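Local coordinates for protein quercetin 2,3-dioxygenase (Escherichia coli, PDB 1TQ5) that catalyses the oxygen-dependent cleavage of the flavonol quercetin in vitro with the help of a divalent metal ion, although its physiological role is unknown, at residues N81-V85 with R129-R133; D159-W165 with E222-L228; L167-S173 with I215-S221. One frame throughout, in Å; residues are numbered along the deposited sequence.

Interaction 1 of 3, residues N81-V85 with R129-R133; sequences NKEQV and RYEQR
Tyr130 sets its ring obliquely beside Asn81 and Glu83, and only its hydroxyl nears Val85. Its chi1 of 175° (t) directs the hydroxyl toward Glu83 and Val85, so that Tyr130 OH lies 3.6 Å from Glu83 CG and 4.2 Å from Val85 CG2. Both backbones are extended. The axes of strands 82-85 and 129-133 come no closer than 9.2 Å and cross at 32° with the same direction, a separation that fits packing between sheets rather than pairing within one. They are edge strands of the two facing sheets of the N-terminal cupin domain. Alternation turns Glu83 and Val85 toward the other strand; Asn81, in the preceding loop, points likewise. Val85 CG2 packs 4.0 Å from Gln132 CG, while Glu83 OE1 and Gln132 OE1 sit 3.6 Å apart as two acceptors. The polar ends bond elsewhere: Tyr130 OH to Gln91, Gln132 NE2 to the Phe90 carbonyl. Tyr130 also stacks on His75, and its side chain is about 6 Å from that of Glu103, a probable metal ligand.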
loop_
_atom_site.group_PDB
_atom_site.type_symbol
_atom_site.label_atom_id
_atom_site.label_comp_id
_atom_site.label_asym_id
_atom_site.label_seq_id
_atom_site.Cartn_x
_atom_site.Cartn_y
_atom_site.Cartn_z
ATOM N N ASN A 81 2.299 -10.333 -19.811
ATOM C CA ASN A 81 1.930 -9.065 -19.202
ATOM C C ASN A 81 2.990 -7.971 -19.225
ATOM O O ASN A 81 3.999 -8.035 -18.523
ATOM C CB ASN A 81 1.464 -9.306 -17.765
ATOM C CG ASN A 81 0.226 -10.190 -17.693
ATOM O OD1 ASN A 81 -0.136 -10.689 -16.626
ATOM N ND2 ASN A 81 -0.430 -10.380 -18.829
ATOM N N LYS A 82 2.732 -6.963 -20.048
ATOM C CA LYS A 82 3.586 -5.791 -20.197
ATOM C C LYS A 82 2.625 -4.635 -19.943
ATOM O O LYS A 82 1.539 -4.604 -20.530
ATOM C CB LYS A 82 4.127 -5.700 -21.625
ATOM C CG LYS A 82 5.021 -6.857 -22.046
ATOM C CD LYS A 82 6.447 -6.666 -21.561
ATOM C CE LYS A 82 7.081 -5.434 -22.196
ATOM N NZ LYS A 82 8.483 -5.229 -21.747
ATOM N N GLU A 83 3.008 -3.699 -19.079
ATOM C CA GLU A 83 2.135 -2.569 -18.758
ATOM C C GLU A 83 2.865 -1.363 -18.152
ATOM O O GLU A 83 3.827 -1.519 -17.400
ATOM C CB GLU A 83 1.047 -3.038 -17.781
ATOM C CG GLU A 83 0.110 -1.939 -17.305
ATOM C CD GLU A 83 -1.092 -1.764 -18.214
ATOM O OE1 GLU A 83 -1.549 -0.614 -18.383
ATOM O OE2 GLU A 83 -1.585 -2.779 -18.749
ATOM N N GLN A 84 2.410 -0.160 -18.491
ATOM C CA GLN A 84 2.993 1.060 -17.938
ATOM C C GLN A 84 1.966 1.726 -17.027
ATOM O O GLN A 84 0.851 2.038 -17.448
ATOM C CB GLN A 84 3.426 2.020 -19.049
ATOM C CG GLN A 84 4.640 1.526 -19.823
ATOM C CD GLN A 84 5.439 2.650 -20.451
ATOM O OE1 GLN A 84 6.486 2.414 -21.052
ATOM N NE2 GLN A 84 4.951 3.881 -20.312
ATOM N N VAL A 85 2.353 1.929 -15.772
ATOM C CA VAL A 85 1.473 2.519 -14.768
ATOM C C VAL A 85 1.947 3.912 -14.372
ATOM O O VAL A 85 2.971 4.061 -13.704
ATOM C CB VAL A 85 1.420 1.609 -13.512
ATOM C CG1 VAL A 85 0.406 2.137 -12.507
ATOM C CG2 VAL A 85 1.063 0.188 -13.928
ATOM N N ARG A 129 -2.372 -14.088 -11.508
ATOM C CA ARG A 129 -3.191 -13.118 -12.225
ATOM C C ARG A 129 -2.608 -11.717 -12.113
ATOM O O ARG A 129 -1.935 -11.386 -11.135
ATOM C CB ARG A 129 -4.613 -13.118 -11.675
ATOM C CG ARG A 129 -4.684 -12.766 -10.206
ATOM C CD ARG A 129 -5.465 -11.487 -9.969
ATOM N NE ARG A 129 -5.325 -11.050 -8.584
ATOM C CZ ARG A 129 -6.027 -10.071 -8.026
ATOM N NH1 ARG A 129 -6.937 -9.411 -8.733
ATOM N NH2 ARG A 129 -5.815 -9.757 -6.755
ATOM N N TYR A 130 -2.866 -10.899 -13.126
ATOM C CA TYR A 130 -2.379 -9.532 -13.138
ATOM C C TYR A 130 -3.460 -8.576 -13.600
ATOM O O TYR A 130 -4.002 -8.717 -14.699
ATOM C CB TYR A 130 -1.173 -9.377 -14.061
ATOM C CG TYR A 130 -0.724 -7.939 -14.168
ATOM C CD1 TYR A 130 -0.107 -7.304 -13.091
ATOM C CD2 TYR A 130 -0.981 -7.190 -15.318
ATOM C CE1 TYR A 130 0.240 -5.960 -13.149
ATOM C CE2 TYR A 130 -0.640 -5.843 -15.388
ATOM C CZ TYR A 130 -0.031 -5.234 -14.295
ATOM O OH TYR A 130 0.293 -3.899 -14.341
ATOM N N GLU A 131 -3.766 -7.595 -12.762
ATOM C CA GLU A 131 -4.776 -6.612 -13.099
ATOM C C GLU A 131 -4.289 -5.195 -12.848
ATOM O O GLU A 131 -3.446 -4.943 -11.982
ATOM C CB GLU A 131 -6.059 -6.873 -12.306
ATOM C CG GLU A 131 -6.761 -8.156 -12.699
ATOM C CD GLU A 131 -8.136 -8.271 -12.080
ATOM O OE1 GLU A 131 -9.010 -7.443 -12.416
ATOM O OE2 GLU A 131 -8.338 -9.185 -11.255
ATOM N N GLN A 132 -4.824 -4.271 -13.630
ATOM C CA GLN A 132 -4.461 -2.870 -13.514
ATOM C C GLN A 132 -5.741 -2.100 -13.757
ATOM O O GLN A 132 -6.567 -2.519 -14.568
ATOM C CB GLN A 132 -3.413 -2.520 -14.573
ATOM C CG GLN A 132 -2.664 -1.216 -14.349
ATOM C CD GLN A 132 -3.466 0.017 -14.725
ATOM O OE1 GLN A 132 -4.000 0.114 -15.832
ATOM N NE2 GLN A 132 -3.543 0.975 -13.805
ATOM N N ARG A 133 -5.918 -0.988 -13.053
ATOM C CA ARG A 133 -7.123 -0.187 -13.232
ATOM C C ARG A 133 -6.882 1.303 -13.083
ATOM O O ARG A 133 -6.062 1.744 -12.270
ATOM C CB ARG A 133 -8.207 -0.619 -12.236
ATOM C CG ARG A 133 -9.498 0.205 -12.324
ATOM C CD ARG A 133 -10.694 -0.601 -11.857
ATOM N NE ARG A 133 -11.969 0.038 -12.183
ATOM C CZ ARG A 133 -13.147 -0.582 -12.122
ATOM N NH1 ARG A 133 -13.210 -1.854 -11.755
ATOM N NH2 ARG A 133 -14.265 0.068 -12.416
#

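Interaction 2 of 3, residues D159-W165 with E222-L228; sequences DMELYRW and EVLLFDL
Strands 161-165 and 222-228 run antiparallel as direct neighbours, their axes 4.6 Å apart at closest and 166° between N-to-C directions. The register pairs Glu161 with Asp227, Tyr163 with Leu225 and Trp165 with Val223 as hydrogen-bonded pairs (CA-CA 5.0 to 5.2 Å). Between them lie the non-hydrogen-bonded pairs, Leu162 CA to Phe226 CA 4.6 Å and Arg164 CA to Leu224 CA 4.7 Å. Six backbone bonds result: Glu161 N to Asp227 O 3.1 Å, Asp227 N to Glu161 O 2.8 Å, Tyr163 N to Leu225 O 2.9 Å, Leu225 N to Tyr163 O 2.8 Å, Trp165 N to Val223 O 2.7 Å and Val223 N to Trp165 O 2.9 Å. This ladder lies inside the larger sheet of the C-terminal cupin domain, with strand 141-146 beside the first strand and strand 182-187 beside the second. On the face of Leu162, Leu224 and Phe226, Leu162 (chi1 t) sets CD1 3.5 Å from the Phe226 ring centroid, 14° off its normal, a CH-pi contact. The selenomethionine at Met160, with all three chi angles p, brings CE to the ring edge, 3.6 Å from Phe226 CD1. On the opposite face, Trp165 CZ3 touches Leu225 CD1 at 3.6 Å, and Tyr163 OH donates to Glu161 OE1 (2.9 Å). Glu161 OE1 and Asp227 OD2, like charges 4.5 Å apart, belong to side chains salt-bridged elsewhere, to Arg150 and Arg181 respectively.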
loop_
_atom_site.group_PDB
_atom_site.type_symbol
_atom_site.label_atom_id
_atom_site.label_comp_id
_atom_site.label_asym_id
_atom_site.label_seq_id
_atom_site.Cartn_x
_atom_site.Cartn_y
_atom_site.Cartn_z
ATOM N N ASP A 159 -9.653 -11.321 2.850
ATOM C CA ASP A 159 -10.803 -10.655 3.449
ATOM C C ASP A 159 -10.387 -9.254 3.889
ATOM O O ASP A 159 -10.318 -8.965 5.083
ATOM C CB ASP A 159 -11.299 -11.447 4.665
ATOM C CG ASP A 159 -12.537 -10.835 5.296
ATOM O OD1 ASP A 159 -12.791 -11.099 6.493
ATOM O OD2 ASP A 159 -13.264 -10.100 4.594
HETATM N N MSE A 160 -10.103 -8.385 2.926
HETATM C CA MSE A 160 -9.687 -7.028 3.257
HETATM C C MSE A 160 -10.133 -6.004 2.225
HETATM O O MSE A 160 -10.307 -6.318 1.052
HETATM C CB MSE A 160 -8.158 -6.966 3.399
HETATM C CG MSE A 160 -7.380 -7.013 2.082
HETATM SE SE MSE A 160 -7.302 -5.413 1.214
HETATM C CE MSE A 160 -5.951 -4.632 2.128
ATOM N N GLU A 161 -10.320 -4.772 2.685
ATOM C CA GLU A 161 -10.706 -3.674 1.812
ATOM C C GLU A 161 -9.663 -2.568 1.934
ATOM O O GLU A 161 -9.127 -2.327 3.016
ATOM C CB GLU A 161 -12.066 -3.113 2.216
ATOM C CG GLU A 161 -13.208 -4.098 2.141
ATOM C CD GLU A 161 -14.535 -3.432 2.429
ATOM O OE1 GLU A 161 -14.619 -2.700 3.439
ATOM O OE2 GLU A 161 -15.492 -3.641 1.653
ATOM N N LEU A 162 -9.383 -1.903 0.821
ATOM C CA LEU A 162 -8.427 -0.805 0.787
ATOM C C LEU A 162 -9.109 0.393 0.141
ATOM O O LEU A 162 -9.699 0.282 -0.933
ATOM C CB LEU A 162 -7.183 -1.179 -0.032
ATOM C CG LEU A 162 -6.166 -0.053 -0.289
ATOM C CD1 LEU A 162 -5.603 0.471 1.036
ATOM C CD2 LEU A 162 -5.037 -0.572 -1.181
ATOM N N TYR A 163 -9.035 1.533 0.812
ATOM C CA TYR A 163 -9.633 2.760 0.313
ATOM C C TYR A 163 -8.567 3.829 0.134
ATOM O O TYR A 163 -7.596 3.881 0.894
ATOM C CB TYR A 163 -10.656 3.303 1.309
ATOM C CG TYR A 163 -11.824 2.400 1.606
ATOM C CD1 TYR A 163 -13.046 2.577 0.958
ATOM C CD2 TYR A 163 -11.720 1.383 2.553
ATOM C CE1 TYR A 163 -14.136 1.767 1.251
ATOM C CE2 TYR A 163 -12.801 0.566 2.852
ATOM C CZ TYR A 163 -14.007 0.764 2.198
ATOM O OH TYR A 163 -15.084 -0.046 2.488
ATOM N N ARG A 164 -8.740 4.660 -0.886
ATOM C CA ARG A 164 -7.857 5.794 -1.103
ATOM C C ARG A 164 -8.786 6.938 -0.708
ATOM O O ARG A 164 -9.825 7.145 -1.331
ATOM C CB ARG A 164 -7.439 5.935 -2.565
ATOM C CG ARG A 164 -6.665 7.221 -2.814
ATOM C CD ARG A 164 -6.024 7.269 -4.192
ATOM N NE ARG A 164 -6.980 7.121 -5.285
ATOM C CZ ARG A 164 -6.651 7.209 -6.570
ATOM N NH1 ARG A 164 -7.578 7.059 -7.506
ATOM N NH2 ARG A 164 -5.392 7.451 -6.920
ATOM N N TRP A 165 -8.414 7.663 0.341
ATOM C CA TRP A 165 -9.241 8.738 0.865
ATOM C C TRP A 165 -8.621 10.120 0.667
ATOM O O TRP A 165 -7.609 10.450 1.288
ATOM C CB TRP A 165 -9.462 8.496 2.362
ATOM C CG TRP A 165 -10.817 8.864 2.874
ATOM C CD1 TRP A 165 -11.595 9.914 2.476
ATOM C CD2 TRP A 165 -11.540 8.203 3.917
ATOM N NE1 TRP A 165 -12.758 9.948 3.206
ATOM C CE2 TRP A 165 -12.751 8.909 4.099
ATOM C CE3 TRP A 165 -11.284 7.082 4.718
ATOM C CZ2 TRP A 165 -13.704 8.528 5.049
ATOM C CZ3 TRP A 165 -12.233 6.704 5.664
ATOM C CH2 TRP A 165 -13.429 7.427 5.819
ATOM N N GLU A 222 -4.336 12.896 1.690
ATOM C CA GLU A 222 -4.750 11.655 1.054
ATOM C C GLU A 222 -4.170 10.528 1.888
ATOM O O GLU A 222 -2.985 10.540 2.220
ATOM C CB GLU A 222 -4.233 11.554 -0.381
ATOM C CG GLU A 222 -4.633 10.246 -1.063
ATOM C CD GLU A 222 -4.185 10.173 -2.511
ATOM O OE1 GLU A 222 -4.578 11.065 -3.297
ATOM O OE2 GLU A 222 -3.446 9.226 -2.865
ATOM N N VAL A 223 -5.018 9.576 2.255
ATOM C CA VAL A 223 -4.577 8.434 3.037
ATOM C C VAL A 223 -5.104 7.160 2.422
ATOM O O VAL A 223 -6.102 7.163 1.695
ATOM C CB VAL A 223 -5.083 8.487 4.501
ATOM C CG1 VAL A 223 -4.555 9.729 5.198
ATOM C CG2 VAL A 223 -6.608 8.455 4.528
ATOM N N LEU A 224 -4.401 6.071 2.710
ATOM C CA LEU A 224 -4.790 4.751 2.256
ATOM C C LEU A 224 -5.311 4.107 3.529
ATOM O O LEU A 224 -4.622 4.106 4.554
ATOM C CB LEU A 224 -3.580 3.970 1.736
ATOM C CG LEU A 224 -2.839 4.542 0.520
ATOM C CD1 LEU A 224 -1.701 3.619 0.149
ATOM C CD2 LEU A 224 -3.802 4.688 -0.658
ATOM N N LEU A 225 -6.531 3.587 3.478
ATOM C CA LEU A 225 -7.103 2.958 4.652
ATOM C C LEU A 225 -7.280 1.475 4.397
ATOM O O LEU A 225 -8.068 1.062 3.541
ATOM C CB LEU A 225 -8.445 3.604 5.019
ATOM C CG LEU A 225 -9.027 3.173 6.375
ATOM C CD1 LEU A 225 -9.833 4.312 6.986
ATOM C CD2 LEU A 225 -9.887 1.929 6.196
ATOM N N PHE A 226 -6.510 0.683 5.135
ATOM C CA PHE A 226 -6.545 -0.768 5.028
ATOM C C PHE A 226 -7.471 -1.330 6.095
ATOM O O PHE A 226 -7.186 -1.184 7.280
ATOM C CB PHE A 226 -5.149 -1.342 5.267
ATOM C CG PHE A 226 -4.139 -0.965 4.224
ATOM C CD1 PHE A 226 -3.926 -1.779 3.117
ATOM C CD2 PHE A 226 -3.365 0.182 4.371
ATOM C CE1 PHE A 226 -2.949 -1.457 2.175
ATOM C CE2 PHE A 226 -2.390 0.514 3.443
ATOM C CZ PHE A 226 -2.179 -0.310 2.339
ATOM N N ASP A 227 -8.577 -1.953 5.685
ATOM C CA ASP A 227 -9.517 -2.582 6.628
ATOM C C ASP A 227 -9.124 -4.064 6.607
ATOM O O ASP A 227 -9.441 -4.790 5.659
ATOM C CB ASP A 227 -10.964 -2.421 6.145
ATOM C CG ASP A 227 -11.988 -2.764 7.229
ATOM O OD1 ASP A 227 -11.901 -3.865 7.815
ATOM O OD2 ASP A 227 -12.884 -1.930 7.491
ATOM N N LEU A 228 -8.448 -4.507 7.660
ATOM C CA LEU A 228 -7.929 -5.866 7.736
ATOM C C LEU A 228 -8.643 -6.855 8.656
ATOM O O LEU A 228 -9.261 -6.472 9.646
ATOM C CB LEU A 228 -6.453 -5.781 8.131
ATOM C CG LEU A 228 -5.656 -4.834 7.232
ATOM C CD1 LEU A 228 -4.449 -4.270 7.967
ATOM C CD2 LEU A 228 -5.255 -5.584 5.973
#

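Interaction 3 of 3, residues L167-S173 with I215-S221; sequences LLKDEQS and IHADSDS
Ile215 opens the second side of this antiparallel pairing at a tip of the C-terminal cupin domain, where two chain connections run side by side between its sheets. Ile215 and Ser173 form a hydrogen-bonded pair, with Ile215 N to Ser173 O and Ser173 N to Ile215 O both 3.1 Å, and Ile215 CD1 (chi1 t) meets Leu167 CD1 at 3.4 Å. His216 is the non-hydrogen-bonded partner of Gln172 (CA-CA 4.5 Å); one water, 2.7 Å from His216 NE2, donates to Asp170 O (3.0 Å), and another, 2.9 Å from His216 NE2, donates weakly to Asp170 OD2 (2.6 Å). Ala217 N donates to Glu171 O (3.0 Å), and Ala217 O accepts Asp170 N (2.7 Å). That donor sits in a type II turn, Leu168 to Glu171, with Asp170 at phi/psi 66/8 and Glu171 N bonded to Leu168 O (3.0 Å). At Asp218 (phi/psi -81/-16) the chain leaves strand geometry, and Lys169 CA lies opposite Ser219 CA at 4.1 Å. Asp220 (chi1 m) swings OD1 to Lys169 N, 3.1 Å. Pairing resumes at Ser221, whose N reaches Leu167 O at 2.7 Å and whose O accepts Leu167 N at 2.9 Å, while Ser221 OG donates to Ser219 O at 2.7 Å.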
loop_
_atom_site.group_PDB
_atom_site.type_symbol
_atom_site.label_atom_id
_atom_site.label_comp_id
_atom_site.label_asym_id
_atom_site.label_seq_id
_atom_site.Cartn_x
_atom_site.Cartn_y
_atom_site.Cartn_z
ATOM N N LEU A 167 -8.925 14.035 1.236
ATOM C CA LEU A 167 -9.641 14.968 2.100
ATOM C C LEU A 167 -9.132 16.393 1.965
ATOM O O LEU A 167 -7.929 16.637 1.967
ATOM C CB LEU A 167 -9.522 14.544 3.568
ATOM C CG LEU A 167 -10.139 13.216 4.002
ATOM C CD1 LEU A 167 -9.847 12.998 5.473
ATOM C CD2 LEU A 167 -11.639 13.222 3.758
ATOM N N LEU A 168 -10.061 17.332 1.849
ATOM C CA LEU A 168 -9.709 18.740 1.746
ATOM C C LEU A 168 -9.462 19.247 3.160
ATOM O O LEU A 168 -9.847 18.600 4.134
ATOM C CB LEU A 168 -10.857 19.525 1.104
ATOM C CG LEU A 168 -11.178 19.161 -0.346
ATOM C CD1 LEU A 168 -12.481 19.824 -0.767
ATOM C CD2 LEU A 168 -10.025 19.586 -1.245
ATOM N N LYS A 169 -8.823 20.404 3.272
ATOM C CA LYS A 169 -8.541 20.989 4.573
ATOM C C LYS A 169 -9.842 21.160 5.358
ATOM O O LYS A 169 -10.879 21.502 4.788
ATOM C CB LYS A 169 -7.851 22.342 4.392
ATOM C CG LYS A 169 -7.396 22.999 5.683
ATOM C CD LYS A 169 -6.668 24.302 5.396
ATOM C CE LYS A 169 -6.130 24.931 6.675
ATOM N NZ LYS A 169 -5.464 26.241 6.410
ATOM N N ASP A 170 -9.782 20.906 6.662
ATOM C CA ASP A 170 -10.943 21.025 7.543
ATOM C C ASP A 170 -12.063 20.019 7.279
ATOM O O ASP A 170 -13.147 20.126 7.856
ATOM C CB ASP A 170 -11.512 22.446 7.485
ATOM C CG ASP A 170 -10.675 23.446 8.266
ATOM O OD1 ASP A 170 -9.482 23.620 7.940
ATOM O OD2 ASP A 170 -11.216 24.060 9.211
ATOM N N GLU A 171 -11.812 19.047 6.411
ATOM C CA GLU A 171 -12.815 18.030 6.113
ATOM C C GLU A 171 -12.728 16.929 7.163
ATOM O O GLU A 171 -11.710 16.783 7.836
ATOM C CB GLU A 171 -12.589 17.448 4.714
ATOM C CG GLU A 171 -13.501 16.281 4.364
ATOM C CD GLU A 171 -13.384 15.853 2.909
ATOM O OE1 GLU A 171 -14.039 14.858 2.526
ATOM O OE2 GLU A 171 -12.643 16.514 2.146
ATOM N N GLN A 172 -13.799 16.161 7.312
ATOM C CA GLN A 172 -13.824 15.088 8.295
ATOM C C GLN A 172 -14.800 13.981 7.926
ATOM O O GLN A 172 -15.863 14.234 7.351
ATOM C CB GLN A 172 -14.205 15.645 9.663
ATOM C CG GLN A 172 -15.476 16.476 9.639
ATOM C CD GLN A 172 -16.063 16.683 11.015
ATOM O OE1 GLN A 172 -16.484 15.729 11.672
ATOM N NE2 GLN A 172 -16.094 17.935 11.464
ATOM N N SER A 173 -14.435 12.751 8.265
ATOM C CA SER A 173 -15.284 11.601 7.993
ATOM C C SER A 173 -15.108 10.525 9.052
ATOM O O SER A 173 -14.347 10.697 10.004
ATOM C CB SER A 173 -14.987 11.026 6.609
ATOM O OG SER A 173 -15.541 11.843 5.595
ATOM N N ILE A 215 -11.493 10.800 11.162
ATOM C CA ILE A 215 -10.399 11.452 10.483
ATOM C C ILE A 215 -10.700 12.924 10.223
ATOM O O ILE A 215 -11.780 13.276 9.747
ATOM C CB ILE A 215 -10.110 10.725 9.153
ATOM C CG1 ILE A 215 -8.842 11.272 8.505
ATOM C CG2 ILE A 215 -11.296 10.875 8.215
ATOM C CD1 ILE A 215 -8.438 10.494 7.250
ATOM N N HIS A 216 -9.745 13.778 10.567
ATOM C CA HIS A 216 -9.867 15.212 10.345
ATOM C C HIS A 216 -8.627 15.661 9.579
ATOM O O HIS A 216 -7.503 15.351 9.973
ATOM C CB HIS A 216 -9.966 15.961 11.680
ATOM C CG HIS A 216 -9.998 17.449 11.533
ATOM N ND1 HIS A 216 -8.860 18.201 11.326
ATOM C CD2 HIS A 216 -11.036 18.321 11.513
ATOM C CE1 HIS A 216 -9.195 19.471 11.185
ATOM N NE2 HIS A 216 -10.510 19.570 11.294
ATOM N N ALA A 217 -8.827 16.380 8.478
ATOM C CA ALA A 217 -7.701 16.849 7.672
ATOM C C ALA A 217 -7.274 18.264 8.056
ATOM O O ALA A 217 -8.049 19.213 7.930
ATOM C CB ALA A 217 -8.063 16.796 6.193
ATOM N N ASP A 218 -6.033 18.398 8.519
ATOM C CA ASP A 218 -5.503 19.693 8.927
ATOM C C ASP A 218 -5.045 20.484 7.700
ATOM O O ASP A 218 -4.828 21.696 7.763
ATOM C CB ASP A 218 -4.345 19.494 9.910
ATOM C CG ASP A 218 -4.713 18.568 11.063
ATOM O OD1 ASP A 218 -5.725 18.833 11.750
ATOM O OD2 ASP A 218 -3.990 17.571 11.284
ATOM N N SER A 219 -4.896 19.771 6.588
ATOM C CA SER A 219 -4.509 20.349 5.307
ATOM C C SER A 219 -5.003 19.352 4.266
ATOM O O SER A 219 -5.378 18.237 4.623
ATOM C CB SER A 219 -2.987 20.516 5.217
ATOM O OG SER A 219 -2.310 19.283 5.391
ATOM N N ASP A 220 -5.038 19.740 2.994
ATOM C CA ASP A 220 -5.488 18.812 1.960
ATOM C C ASP A 220 -4.628 17.569 2.121
ATOM O O ASP A 220 -3.405 17.661 2.176
ATOM C CB ASP A 220 -5.285 19.396 0.560
ATOM C CG ASP A 220 -6.011 20.711 0.364
ATOM O OD1 ASP A 220 -7.214 20.782 0.698
ATOM O OD2 ASP A 220 -5.380 21.671 -0.132
ATOM N N SER A 221 -5.259 16.407 2.197
ATOM C CA SER A 221 -4.500 15.184 2.387
ATOM C C SER A 221 -5.050 14.012 1.599
ATOM O O SER A 221 -6.079 14.112 0.929
ATOM C CB SER A 221 -4.501 14.810 3.873
ATOM O OG SER A 221 -4.103 15.903 4.682
HETATM O O HOH W 1 -12.777 20.921 10.745
HETATM O O HOH W 2 -10.850 22.431 11.168
#

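How the interactions relate
Interaction 1 belongs to the N-terminal cupin domain, interactions 2 and 3 to the C-terminal one. Along the chain interaction 1 closes before the others open, and interaction 3 is nested inside the loop closed by interaction 2. The centres of interactions 1 and 2 are about 21 Å apart, those of 1 and 3 about 32 Å. Interactions 2 and 3, about 16 Å between centres, touch where Trp165 CZ2 packs 3.2 Å from Ser173 CB. Strands 161-167 and 221-228 pair within the larger sheet, their chain neighbours 172-175 and 213-217 in the smaller. The contacts thus sample both similar, face-to-face domains; interaction 1 joins facing sheets near the divalent-metal site, Tyr130 and His101 side chains being about 7 Å apart.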